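Local coordinates for protein aminotransferase (Paracoccus denitrificans, PDB 4GRX) that probably transfers amino groups from omega-amino acids or amines to keto acceptors, using pyridoxal 5'-phosphate held as a Schiff base on a lysine, at residues A[142-147]-A[318-323]; A[151-157]-A[227-233]; A[357-361]-A[438-442]; A[367-372]-A[446-450]. Numbering follows the deposited sequence.

Contact 1. Residues A[142-147]-A[318-323]; sequences FLHAAE and RVEAAV
Leu-143, in the tp rotamer (chi1 -177°, chi2 60°), lies over Arg-318, Val-319 and Ala-322 of helix 313-324: its CD1 sits 3.6 Å from Arg-318 O, 3.9 Å from Arg-318 CB and 4.0 Å from Ala-322 CB, while its CD2 is 4.2 Å from Val-319 CG2. Both backbones are alpha-helical, 142-146 being the last turn of helix 129-146. The short axes approach to 9.7 Å and cross at 64°. The register pairs Leu-143 with Val-319 and Ala-146 with Ala-322, each at 6.2 Å between CA atoms. Phe-142 (chi1 174°, t) carries its CE1 to 3.9 Å from both Ala-322 CB and Val-323 CG2; Ala-146 CB meets Ala-322 CB at 4.1 Å. This is oblique helix-helix packing within the PLP-dependent aminotransferase fold, joining the C-terminal end of helix 129-146 to helix 313-324, which directly follows strand 307-311 of the seven-stranded sheet. Val-180 and Met-34 of the second subunit pack on Phe-142 and Val-323, so the apolar side adjoins the dimer interface. Glu-147 (chi1 -74°, m), the first residue to leave helical phi/psi (-99/13), forms a salt bridge with Arg-318 (chi1 -79°, m): Arg-318 NH2 to Glu-147 OE1 is 3.0 Å, and Arg-318 NE lies 3.2 Å from both Glu-147 OE1 and OE2. Arg-318 NH1 has a second acidic partner, Asp-314.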
loop_
_atom_site.group_PDB
_atom_site.type_symbol
_atom_site.label_atom_id
_atom_site.label_comp_id
_atom_site.label_asym_id
_atom_site.label_seq_id
_atom_site.Cartn_x
_atom_site.Cartn_y
_atom_site.Cartn_z
ATOM N N PHE A 142 -17.605 -7.657 2.867
ATOM C CA PHE A 142 -17.574 -9.126 2.875
ATOM C C PHE A 142 -18.430 -9.682 4.017
ATOM O O PHE A 142 -19.305 -10.518 3.796
ATOM C CB PHE A 142 -16.106 -9.581 3.003
ATOM C CG PHE A 142 -15.916 -11.065 3.164
ATOM C CD1 PHE A 142 -15.455 -11.589 4.376
ATOM C CD2 PHE A 142 -16.153 -11.939 2.104
ATOM C CE1 PHE A 142 -15.263 -12.945 4.537
ATOM C CE2 PHE A 142 -15.973 -13.301 2.264
ATOM C CZ PHE A 142 -15.530 -13.805 3.479
ATOM N N LEU A 143 -18.194 -9.185 5.231
ATOM C CA LEU A 143 -18.824 -9.722 6.418
ATOM C C LEU A 143 -20.355 -9.542 6.445
ATOM O O LEU A 143 -21.089 -10.520 6.590
ATOM C CB LEU A 143 -18.155 -9.164 7.676
ATOM C CG LEU A 143 -18.693 -9.711 9.002
ATOM C CD1 LEU A 143 -18.533 -11.222 9.097
ATOM C CD2 LEU A 143 -18.026 -9.018 10.170
ATOM N N HIS A 144 -20.843 -8.315 6.299
ATOM C CA HIS A 144 -22.294 -8.073 6.313
ATOM C C HIS A 144 -23.017 -8.748 5.171
ATOM O O HIS A 144 -24.127 -9.283 5.355
ATOM C CB HIS A 144 -22.612 -6.577 6.383
ATOM C CG HIS A 144 -21.900 -5.860 7.507
ATOM N ND1 HIS A 144 -22.033 -6.223 8.806
ATOM C CD2 HIS A 144 -21.015 -4.786 7.490
ATOM C CE1 HIS A 144 -21.288 -5.418 9.578
ATOM N NE2 HIS A 144 -20.651 -4.541 8.771
ATOM N N ALA A 145 -22.395 -8.775 3.989
ATOM C CA ALA A 145 -22.991 -9.509 2.856
ATOM C C ALA A 145 -23.151 -11.002 3.189
ATOM O O ALA A 145 -24.205 -11.581 2.964
ATOM C CB ALA A 145 -22.190 -9.315 1.576
ATOM N N ALA A 146 -22.108 -11.609 3.748
ATOM C CA ALA A 146 -22.152 -13.026 4.084
ATOM C C ALA A 146 -23.105 -13.295 5.240
ATOM O O ALA A 146 -23.551 -14.418 5.433
ATOM C CB ALA A 146 -20.755 -13.536 4.410
ATOM N N GLU A 147 -23.419 -12.259 6.007
ATOM C CA GLU A 147 -24.323 -12.421 7.136
ATOM C C GLU A 147 -25.748 -11.983 6.774
ATOM O O GLU A 147 -26.593 -11.828 7.648
ATOM C CB GLU A 147 -23.774 -11.701 8.383
ATOM C CG GLU A 147 -22.596 -12.439 9.017
ATOM C CD GLU A 147 -22.160 -11.881 10.367
ATOM O OE1 GLU A 147 -22.315 -10.657 10.591
ATOM O OE2 GLU A 147 -21.646 -12.674 11.210
ATOM N N ARG A 318 -16.551 -13.901 13.690
ATOM C CA ARG A 318 -17.474 -13.679 12.581
ATOM C C ARG A 318 -16.811 -13.705 11.193
ATOM O O ARG A 318 -17.332 -14.361 10.272
ATOM C CB ARG A 318 -18.295 -12.407 12.811
ATOM C CG ARG A 318 -19.444 -12.615 13.787
ATOM C CD ARG A 318 -19.944 -11.304 14.362
ATOM N NE ARG A 318 -20.641 -10.483 13.371
ATOM C CZ ARG A 318 -20.767 -9.162 13.453
ATOM N NH1 ARG A 318 -20.243 -8.503 14.481
ATOM N NH2 ARG A 318 -21.411 -8.499 12.501
ATOM N N VAL A 319 -15.666 -13.029 11.063
ATOM C CA VAL A 319 -14.889 -13.029 9.816
ATOM C C VAL A 319 -14.414 -14.443 9.490
ATOM O O VAL A 319 -14.611 -14.926 8.374
ATOM C CB VAL A 319 -13.682 -12.059 9.866
ATOM C CG1 VAL A 319 -12.767 -12.260 8.669
ATOM C CG2 VAL A 319 -14.160 -10.620 9.930
ATOM N N GLU A 320 -13.810 -15.101 10.479
ATOM C CA GLU A 320 -13.335 -16.477 10.340
ATOM C C GLU A 320 -14.425 -17.412 9.828
ATOM O O GLU A 320 -14.208 -18.118 8.841
ATOM C CB GLU A 320 -12.777 -16.987 11.666
ATOM C CG GLU A 320 -12.513 -18.479 11.692
ATOM C CD GLU A 320 -12.714 -19.074 13.072
ATOM O OE1 GLU A 320 -11.885 -18.783 13.971
ATOM O OE2 GLU A 320 -13.700 -19.831 13.253
ATOM N N ALA A 321 -15.583 -17.418 10.491
ATOM C CA ALA A 321 -16.720 -18.236 10.059
ATOM C C ALA A 321 -17.137 -17.901 8.627
ATOM O O ALA A 321 -17.336 -18.801 7.804
ATOM C CB ALA A 321 -17.898 -18.066 11.002
ATOM N N ALA A 322 -17.250 -16.602 8.337
ATOM C CA ALA A 322 -17.674 -16.116 7.020
ATOM C C ALA A 322 -16.766 -16.622 5.904
ATOM O O ALA A 322 -17.249 -17.005 4.838
ATOM C CB ALA A 322 -17.730 -14.598 7.016
ATOM N N VAL A 323 -15.460 -16.624 6.180
ATOM C CA VAL A 323 -14.423 -17.126 5.281
ATOM C C VAL A 323 -14.646 -18.594 4.941
ATOM O O VAL A 323 -14.766 -18.932 3.762
ATOM C CB VAL A 323 -12.999 -16.933 5.872
ATOM C CG1 VAL A 323 -11.949 -17.697 5.075
ATOM C CG2 VAL A 323 -12.629 -15.463 5.908
#

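Contact 2. Residues A[151-157]-A[227-233]; sequences QKRKILT and DTIAGFF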
loop_
_atom_site.group_PDB
_atom_site.type_symbol
_atom_site.label_atom_id
_atom_site.label_comp_id
_atom_site.label_asym_id
_atom_site.label_seq_id
_atom_site.Cartn_x
_atom_site.Cartn_y
_atom_site.Cartn_z
ATOM N N GLN A 151 -26.576 -4.769 1.594
ATOM C CA GLN A 151 -26.783 -3.320 1.540
ATOM C C GLN A 151 -26.063 -2.603 2.690
ATOM O O GLN A 151 -25.951 -1.370 2.694
ATOM C CB GLN A 151 -28.280 -2.990 1.481
ATOM C CG GLN A 151 -29.029 -3.103 2.807
ATOM C CD GLN A 151 -29.314 -4.532 3.257
ATOM O OE1 GLN A 151 -28.884 -5.503 2.634
ATOM N NE2 GLN A 151 -30.055 -4.662 4.345
ATOM N N LYS A 152 -25.542 -3.379 3.647
ATOM C CA LYS A 152 -24.850 -2.800 4.806
ATOM C C LYS A 152 -23.433 -2.382 4.443
ATOM O O LYS A 152 -22.463 -3.085 4.771
ATOM C CB LYS A 152 -24.837 -3.774 5.979
ATOM C CG LYS A 152 -24.580 -3.121 7.327
ATOM C CD LYS A 152 -24.973 -4.071 8.457
ATOM C CE LYS A 152 -24.436 -3.614 9.807
ATOM N NZ LYS A 152 -25.293 -2.590 10.460
ATOM N N ARG A 153 -23.321 -1.227 3.787
ATOM C CA ARG A 153 -22.071 -0.826 3.158
ATOM C C ARG A 153 -21.543 0.549 3.546
ATOM O O ARG A 153 -20.332 0.799 3.424
ATOM C CB ARG A 153 -22.223 -0.896 1.651
ATOM C CG ARG A 153 -22.444 -2.301 1.132
ATOM C CD ARG A 153 -22.586 -2.288 -0.374
ATOM N NE ARG A 153 -21.354 -1.904 -1.037
ATOM C CZ ARG A 153 -20.312 -2.713 -1.219
ATOM N NH1 ARG A 153 -20.344 -3.965 -0.775
ATOM N NH2 ARG A 153 -19.227 -2.273 -1.842
ATOM N N LYS A 154 -22.429 1.438 4.003
ATOM C CA LYS A 154 -22.030 2.830 4.318
ATOM C C LYS A 154 -20.947 2.889 5.395
ATOM O O LYS A 154 -20.899 2.037 6.270
ATOM C CB LYS A 154 -23.234 3.701 4.703
ATOM C CG LYS A 154 -24.207 3.941 3.551
ATOM C CD LYS A 154 -25.586 4.366 4.028
ATOM C CE LYS A 154 -26.585 4.345 2.872
ATOM N NZ LYS A 154 -28.001 4.511 3.309
ATOM N N ILE A 155 -20.073 3.893 5.307
ATOM C CA ILE A 155 -18.946 4.057 6.232
ATOM C C ILE A 155 -19.023 5.431 6.892
ATOM O O ILE A 155 -19.020 6.465 6.202
ATOM C CB ILE A 155 -17.576 3.874 5.519
ATOM C CG1 ILE A 155 -17.409 2.456 4.954
ATOM C CG2 ILE A 155 -16.420 4.217 6.447
ATOM C CD1 ILE A 155 -17.406 1.344 5.984
ATOM N N LEU A 156 -19.075 5.435 8.227
ATOM C CA LEU A 156 -19.111 6.683 9.004
ATOM C C LEU A 156 -17.732 7.084 9.494
ATOM O O LEU A 156 -17.042 6.287 10.125
ATOM C CB LEU A 156 -20.054 6.547 10.200
ATOM C CG LEU A 156 -21.417 5.881 9.978
ATOM C CD1 LEU A 156 -22.189 5.761 11.283
ATOM C CD2 LEU A 156 -22.249 6.656 8.964
ATOM N N THR A 157 -17.336 8.320 9.178
ATOM C CA THR A 157 -16.112 8.947 9.725
ATOM C C THR A 157 -16.409 10.376 10.170
ATOM O O THR A 157 -17.571 10.789 10.174
ATOM C CB THR A 157 -14.913 8.898 8.751
ATOM O OG1 THR A 157 -15.269 9.439 7.475
ATOM C CG2 THR A 157 -14.425 7.464 8.559
ATOM N N ASP A 227 -29.256 -0.909 8.768
ATOM C CA ASP A 227 -29.021 -1.991 7.817
ATOM C C ASP A 227 -28.242 -1.559 6.601
ATOM O O ASP A 227 -27.880 -2.411 5.782
ATOM C CB ASP A 227 -30.328 -2.620 7.348
ATOM C CG ASP A 227 -31.005 -3.433 8.430
ATOM O OD1 ASP A 227 -30.410 -3.607 9.523
ATOM O OD2 ASP A 227 -32.142 -3.898 8.190
ATOM N N THR A 228 -27.984 -0.257 6.462
ATOM C CA THR A 228 -27.162 0.227 5.348
ATOM C C THR A 228 -25.776 0.723 5.784
ATOM O O THR A 228 -24.963 1.119 4.935
ATOM C CB THR A 228 -27.876 1.315 4.511
ATOM O OG1 THR A 228 -27.973 2.531 5.267
ATOM C CG2 THR A 228 -29.262 0.855 4.069
ATOM N N ILE A 229 -25.498 0.676 7.096
ATOM C CA ILE A 229 -24.233 1.201 7.617
ATOM C C ILE A 229 -23.316 0.097 8.104
ATOM O O ILE A 229 -23.667 -0.649 9.014
ATOM C CB ILE A 229 -24.448 2.238 8.731
ATOM C CG1 ILE A 229 -25.126 3.479 8.156
ATOM C CG2 ILE A 229 -23.119 2.620 9.366
ATOM C CD1 ILE A 229 -26.049 4.158 9.144
ATOM N N ALA A 230 -22.129 0.033 7.506
ATOM C CA ALA A 230 -21.197 -1.080 7.679
ATOM C C ALA A 230 -20.190 -0.871 8.798
ATOM O O ALA A 230 -19.697 -1.851 9.374
ATOM C CB ALA A 230 -20.467 -1.358 6.374
ATOM N N GLY A 231 -19.874 0.390 9.096
ATOM C CA GLY A 231 -18.858 0.695 10.090
ATOM C C GLY A 231 -18.709 2.161 10.467
ATOM O O GLY A 231 -19.248 3.053 9.803
ATOM N N PHE A 232 -17.964 2.383 11.554
ATOM C CA PHE A 232 -17.618 3.707 12.071
ATOM C C PHE A 232 -16.140 3.675 12.418
ATOM O O PHE A 232 -15.699 2.879 13.262
ATOM C CB PHE A 232 -18.443 4.010 13.332
ATOM C CG PHE A 232 -18.041 5.274 14.060
ATOM C CD1 PHE A 232 -16.994 5.272 14.978
ATOM C CD2 PHE A 232 -18.736 6.464 13.855
ATOM C CE1 PHE A 232 -16.632 6.436 15.657
ATOM C CE2 PHE A 232 -18.384 7.623 14.527
ATOM C CZ PHE A 232 -17.321 7.614 15.427
ATOM N N PHE A 233 -15.364 4.519 11.750
ATOM C CA PHE A 233 -13.943 4.642 12.054
ATOM C C PHE A 233 -13.687 5.948 12.782
ATOM O O PHE A 233 -14.293 6.979 12.451
ATOM C CB PHE A 233 -13.113 4.649 10.773
ATOM C CG PHE A 233 -13.119 3.358 10.026
ATOM C CD1 PHE A 233 -14.298 2.873 9.437
ATOM C CD2 PHE A 233 -11.936 2.647 9.851
ATOM C CE1 PHE A 233 -14.298 1.675 8.729
ATOM C CE2 PHE A 233 -11.932 1.456 9.143
ATOM C CZ PHE A 233 -13.105 0.970 8.581
#
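Asp-227 and Thr-228 form the end of a 3-10 segment, and Thr-228 O accepts from Lys-154 N (2.7 Å) and Arg-153 N (3.1 Å). Thr-228 OG1 also receives Lys-154 NZ at 2.8 Å, a lysine that has a salt-bridge partner in Glu-224. Ile-229 opens the strand opposite Lys-154; Ile-229 O takes Lys-152 NZ at 2.9 Å, an ammonium also bonded to the carbonyls of Ala-226 and Asp-262, and Ile-229 CG2 packs 3.7 Å from Leu-156 CG. At Ala-230 the register slips by one residue: Lys-154 O receives Ala-230 N at 2.7 Å and, weakly, Gly-231 N at 3.4 Å, which marks a beta bulge. Beyond it the pairing is regular and parallel, with Gly-231 O bonded to Leu-156 N (2.9 Å). Phe-232 CD2 meets Leu-156 CB at 3.9 Å, on the face bearing Ile-229. Phe-233 N then bonds to Leu-156 O at 2.9 Å, and its CD1 touches Ile-155 CG2 at 3.9 Å on the face packed against helix 129-146. These are neighbouring strands of the central seven-stranded sheet of the PLP-dependent aminotransferase fold. Backbone bonds thus fix the strand pairing, whereas at the strand entry the Lys-152 ammonium is held by main-chain carbonyls, and that of Lys-154 by the Thr-228 hydroxyl and the carboxylate of Glu-224.

Contact 3. Residues A[357-361]-A[438-442]; sequences LAENV and PFILT
The apolar centre is the Phe-439 ring, set by chi1 -59° (m) and chi2 167° against the first turn of helix 357-375, an arrangement that docks a type I beta turn (Pro-438 to Leu-441) on a helix start. Val-361 (chi1 173°, t) lies over one ring face: its CG2 is 3.8 Å from the Phe-439 centroid, 26° off the normal, a CH-pi contact, and 3.4 Å from Phe-439 CD2. Leu-357 lies at the ring edge, with its CB 3.9 Å from Phe-439 CB, and the two CA atoms are 5.4 Å apart, the nearest across the segments. Outward, Leu-357 CD2 reaches Ile-440 CG2 at 3.7 Å. Segment 357-361 is helical throughout; the turn residues Phe-439 and Ile-440 have phi/psi -64/-30 and -68/9, and Leu-441 then extends (-72/128). Thr-442 is the N-cap of helix 443-463, so the turn links strand 432-435 to that helix while resting on helix 357-375, within the C-terminal part of the class III aminotransferase chain. At the polar edge Asn-360 (chi1 -160°, t; chi2 62°) bridges two turn carbonyls with a single amide nitrogen: its ND2 donates to Leu-441 O at 3.1 Å and to Phe-439 O at 2.7 Å.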
loop_
_atom_site.group_PDB
_atom_site.type_symbol
_atom_site.label_atom_id
_atom_site.label_comp_id
_atom_site.label_asym_id
_atom_site.label_seq_id
_atom_site.Cartn_x
_atom_site.Cartn_y
_atom_site.Cartn_z
ATOM N N LEU A 357 11.082 4.439 25.860
ATOM C CA LEU A 357 10.640 5.509 24.956
ATOM C C LEU A 357 9.265 6.058 25.310
ATOM O O LEU A 357 9.113 7.266 25.482
ATOM C CB LEU A 357 10.690 5.064 23.496
ATOM C CG LEU A 357 11.993 5.456 22.793
ATOM C CD1 LEU A 357 13.195 4.703 23.347
ATOM C CD2 LEU A 357 11.856 5.230 21.294
ATOM N N ALA A 358 8.281 5.163 25.407
ATOM C CA ALA A 358 6.915 5.484 25.865
ATOM C C ALA A 358 6.880 6.160 27.235
ATOM O O ALA A 358 6.136 7.130 27.415
ATOM C CB ALA A 358 6.049 4.235 25.872
ATOM N N GLU A 359 7.684 5.662 28.188
ATOM C CA GLU A 359 7.741 6.291 29.509
ATOM C C GLU A 359 8.298 7.704 29.405
ATOM O O GLU A 359 7.819 8.618 30.086
ATOM C CB GLU A 359 8.522 5.459 30.537
ATOM C CG GLU A 359 8.536 6.041 31.958
ATOM C CD GLU A 359 7.173 6.032 32.658
ATOM O OE1 GLU A 359 6.117 6.156 31.997
ATOM O OE2 GLU A 359 7.142 5.904 33.899
ATOM N N ASN A 360 9.280 7.891 28.529
ATOM C CA ASN A 360 9.816 9.229 28.256
ATOM C C ASN A 360 8.731 10.242 27.841
ATOM O O ASN A 360 8.802 11.420 28.206
ATOM C CB ASN A 360 10.930 9.159 27.216
ATOM C CG ASN A 360 11.832 10.375 27.244
ATOM O OD1 ASN A 360 12.496 10.647 28.246
ATOM N ND2 ASN A 360 11.878 11.104 26.133
ATOM N N VAL A 361 7.722 9.768 27.111
ATOM C CA VAL A 361 6.594 10.605 26.693
ATOM C C VAL A 361 5.753 11.012 27.897
ATOM O O VAL A 361 5.427 12.192 28.064
ATOM C CB VAL A 361 5.694 9.889 25.656
ATOM C CG1 VAL A 361 4.430 10.693 25.366
ATOM C CG2 VAL A 361 6.463 9.623 24.373
ATOM N N PRO A 438 10.204 12.854 17.921
ATOM C CA PRO A 438 10.436 11.473 18.376
ATOM C C PRO A 438 10.353 11.337 19.905
ATOM O O PRO A 438 10.553 12.303 20.656
ATOM C CB PRO A 438 11.865 11.181 17.910
ATOM C CG PRO A 438 12.159 12.188 16.859
ATOM C CD PRO A 438 11.385 13.410 17.236
ATOM N N PHE A 439 10.060 10.123 20.349
ATOM C CA PHE A 439 10.021 9.812 21.773
ATOM C C PHE A 439 11.394 9.952 22.453
ATOM O O PHE A 439 11.469 10.292 23.626
ATOM C CB PHE A 439 9.442 8.409 21.995
ATOM C CG PHE A 439 8.032 8.211 21.457
ATOM C CD1 PHE A 439 7.499 6.926 21.355
ATOM C CD2 PHE A 439 7.238 9.294 21.051
ATOM C CE1 PHE A 439 6.209 6.730 20.876
ATOM C CE2 PHE A 439 5.948 9.099 20.566
ATOM C CZ PHE A 439 5.431 7.815 20.479
ATOM N N ILE A 440 12.476 9.714 21.718
ATOM C CA ILE A 440 13.848 9.819 22.260
ATOM C C ILE A 440 14.297 11.251 22.620
ATOM O O ILE A 440 15.477 11.488 22.931
ATOM C CB ILE A 440 14.894 9.192 21.307
ATOM C CG1 ILE A 440 14.929 9.945 19.967
ATOM C CG2 ILE A 440 14.594 7.715 21.081
ATOM C CD1 ILE A 440 16.288 9.927 19.303
ATOM N N LEU A 441 13.353 12.187 22.591
ATOM C CA LEU A 441 13.627 13.613 22.758
ATOM C C LEU A 441 14.002 13.986 24.193
ATOM O O LEU A 441 13.259 13.666 25.133
ATOM C CB LEU A 441 12.416 14.443 22.321
ATOM C CG LEU A 441 12.690 15.934 22.133
ATOM C CD1 LEU A 441 13.247 16.197 20.735
ATOM C CD2 LEU A 441 11.425 16.739 22.378
ATOM N N THR A 442 15.131 14.690 24.333
ATOM C CA THR A 442 15.673 15.099 25.633
ATOM C C THR A 442 15.176 16.497 26.017
ATOM O O THR A 442 14.841 17.298 25.144
ATOM C CB THR A 442 17.231 15.100 25.645
ATOM O OG1 THR A 442 17.736 16.211 24.881
ATOM C CG2 THR A 442 17.821 13.781 25.108
#

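Contact 4. Residues A[367-372]-A[446-450]; sequences RFEAGL and MDEMF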
loop_
_atom_site.group_PDB
_atom_site.type_symbol
_atom_site.label_atom_id
_atom_site.label_comp_id
_atom_site.label_asym_id
_atom_site.label_seq_id
_atom_site.Cartn_x
_atom_site.Cartn_y
_atom_site.Cartn_z
ATOM N N ARG A 367 5.993 19.179 30.880
ATOM C CA ARG A 367 6.875 20.238 30.394
ATOM C C ARG A 367 6.524 20.731 28.975
ATOM O O ARG A 367 6.571 21.944 28.700
ATOM C CB ARG A 367 8.311 19.759 30.427
ATOM C CG ARG A 367 9.297 20.794 29.935
ATOM C CD ARG A 367 10.667 20.174 29.724
ATOM N NE ARG A 367 11.688 21.189 29.483
ATOM C CZ ARG A 367 12.400 21.749 30.448
ATOM N NH1 ARG A 367 12.193 21.395 31.708
ATOM N NH2 ARG A 367 13.309 22.669 30.160
ATOM N N PHE A 368 6.190 19.782 28.093
ATOM C CA PHE A 368 5.765 20.043 26.715
ATOM C C PHE A 368 4.525 20.918 26.735
ATOM O O PHE A 368 4.449 21.913 26.016
ATOM C CB PHE A 368 5.429 18.716 26.031
ATOM C CG PHE A 368 5.535 18.733 24.521
ATOM C CD1 PHE A 368 5.187 19.860 23.774
ATOM C CD2 PHE A 368 5.939 17.582 23.843
ATOM C CE1 PHE A 368 5.280 19.854 22.391
ATOM C CE2 PHE A 368 6.021 17.558 22.461
ATOM C CZ PHE A 368 5.691 18.698 21.733
ATOM N N GLU A 369 3.561 20.542 27.571
ATOM C CA GLU A 369 2.338 21.314 27.761
ATOM C C GLU A 369 2.575 22.711 28.337
ATOM O O GLU A 369 1.859 23.661 27.993
ATOM C CB GLU A 369 1.364 20.552 28.652
ATOM C CG GLU A 369 -0.014 21.184 28.719
ATOM C CD GLU A 369 -1.024 20.329 29.445
ATOM O OE1 GLU A 369 -0.740 19.139 29.701
ATOM O OE2 GLU A 369 -2.104 20.860 29.761
ATOM N N ALA A 370 3.570 22.827 29.216
ATOM C CA ALA A 370 3.944 24.117 29.788
ATOM C C ALA A 370 4.507 25.068 28.724
ATOM O O ALA A 370 4.185 26.252 28.719
ATOM C CB ALA A 370 4.924 23.925 30.929
ATOM N N GLY A 371 5.322 24.533 27.812
ATOM C CA GLY A 371 5.892 25.313 26.712
ATOM C C GLY A 371 4.840 25.911 25.795
ATOM O O GLY A 371 4.895 27.092 25.451
ATOM N N LEU A 372 3.866 25.094 25.406
ATOM C CA LEU A 372 2.822 25.545 24.499
ATOM C C LEU A 372 1.899 26.579 25.129
ATOM O O LEU A 372 1.560 27.570 24.482
ATOM C CB LEU A 372 2.011 24.370 23.998
ATOM C CG LEU A 372 2.814 23.262 23.330
ATOM C CD1 LEU A 372 1.858 22.135 23.011
ATOM C CD2 LEU A 372 3.557 23.725 22.076
ATOM N N MET A 446 13.933 19.578 23.637
ATOM C CA MET A 446 12.591 20.143 23.719
ATOM C C MET A 446 12.650 21.666 23.826
ATOM O O MET A 446 11.849 22.382 23.205
ATOM C CB MET A 446 11.792 19.531 24.871
ATOM C CG MET A 446 10.361 20.025 24.931
ATOM S SD MET A 446 9.453 19.406 26.352
ATOM C CE MET A 446 9.028 17.754 25.813
ATOM N N ASP A 447 13.615 22.150 24.605
ATOM C CA ASP A 447 13.909 23.580 24.691
ATOM C C ASP A 447 14.367 24.143 23.357
ATOM O O ASP A 447 13.990 25.257 22.994
ATOM C CB ASP A 447 14.951 23.846 25.771
ATOM C CG ASP A 447 14.399 23.662 27.153
ATOM O OD1 ASP A 447 15.159 23.881 28.125
ATOM O OD2 ASP A 447 13.207 23.294 27.268
ATOM N N GLU A 448 15.178 23.377 22.630
ATOM C CA GLU A 448 15.656 23.807 21.321
ATOM C C GLU A 448 14.488 24.055 20.377
ATOM O O GLU A 448 14.414 25.101 19.729
ATOM C CB GLU A 448 16.609 22.782 20.700
ATOM C CG GLU A 448 17.341 23.342 19.489
ATOM C CD GLU A 448 18.100 22.300 18.716
ATOM O OE1 GLU A 448 18.337 21.205 19.253
ATOM O OE2 GLU A 448 18.458 22.588 17.558
ATOM N N MET A 449 13.584 23.076 20.327
ATOM C CA MET A 449 12.372 23.126 19.515
ATOM C C MET A 449 11.490 24.333 19.827
ATOM O O MET A 449 11.024 24.993 18.905
ATOM C CB MET A 449 11.586 21.835 19.717
ATOM C CG MET A 449 10.197 21.806 19.100
ATOM S SD MET A 449 9.288 20.363 19.681
ATOM C CE MET A 449 8.946 20.840 21.375
ATOM N N PHE A 450 11.262 24.615 21.112
ATOM C CA PHE A 450 10.450 25.761 21.513
ATOM C C PHE A 450 11.073 27.082 21.109
ATOM O O PHE A 450 10.448 27.874 20.411
ATOM C CB PHE A 450 10.207 25.770 23.019
ATOM C CG PHE A 450 9.237 24.738 23.476
ATOM C CD1 PHE A 450 8.116 24.434 22.712
ATOM C CD2 PHE A 450 9.426 24.084 24.677
ATOM C CE1 PHE A 450 7.212 23.483 23.135
ATOM C CE2 PHE A 450 8.524 23.132 25.112
ATOM C CZ PHE A 450 7.416 22.827 24.336
#
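A pair of nearly parallel helices in the C-terminal part of the class III aminotransferase fold makes this contact: helices 357-375 and 443-463, whose short axes run 17° apart in direction and approach to 11.0 Å. The register sets Phe-368 near Met-446 (CA atoms 7.5 Å apart) and Gly-371 near Phe-450 (6.9 Å). Phe-450 is aimed at the glycine: Gly-371 CA lies over the ring face, 4.0 Å from the Phe-450 centroid and 23° off its normal, a CH-pi contact. An ideal CB at Gly-371 would fall only 2.3 Å from Phe-450 CE2, so the close approach depends on the missing side chain. The same ring touches Phe-368 CD1 through its CZ (3.8 Å) and Leu-372 CD2 through its CE1 (3.8 Å). Phe-368 is also flanked by two Met-aromatic contacts, with Met-446 SD 5.1 Å and Met-449 SD 5.3 Å from its ring centroid, both oblique; the methyl carbons come closer, Met-446 CE to Phe-368 CD2 at 3.7 Å and Met-449 CE to Phe-368 CZ at 3.9 Å. This apolar layer rests on the three-stranded antiparallel sheet, where Leu-435 of strand 432-435 touches Phe-368, Leu-372 and Met-449. Toward solvent, an extended Arg-367 forms a salt bridge with Asp-447: Arg-367 NH2 lies 3.0 Å from Asp-447 OD2, and Arg-367 CD packs 3.7 Å from Met-446 SD.

From the N terminus, helix 129-146 ends in contact 1, and strand 154-158 is the next regular element after a short loop. Contact 2 closes first, when strand 229-234 joins that neighbour; contact 1 closes only at helix 313-324, so its larger loop encloses contact 2. The two touch through His-144 NE2 and Ala-230 O, 2.9 Å apart and probably hydrogen-bonded, tying helix to sheet. Contacts 3 and 4 open only after both of these have closed. Both start on helix 357-375 and end at 438-442 and on helix 443-463, so their segments alternate and they cross, touching at Leu-441 CD2 and Met-446 CB (3.8 Å). The two pairs lie on opposite sides of the chain's centre; contacts 2 and 3 are 37 Å apart between centres.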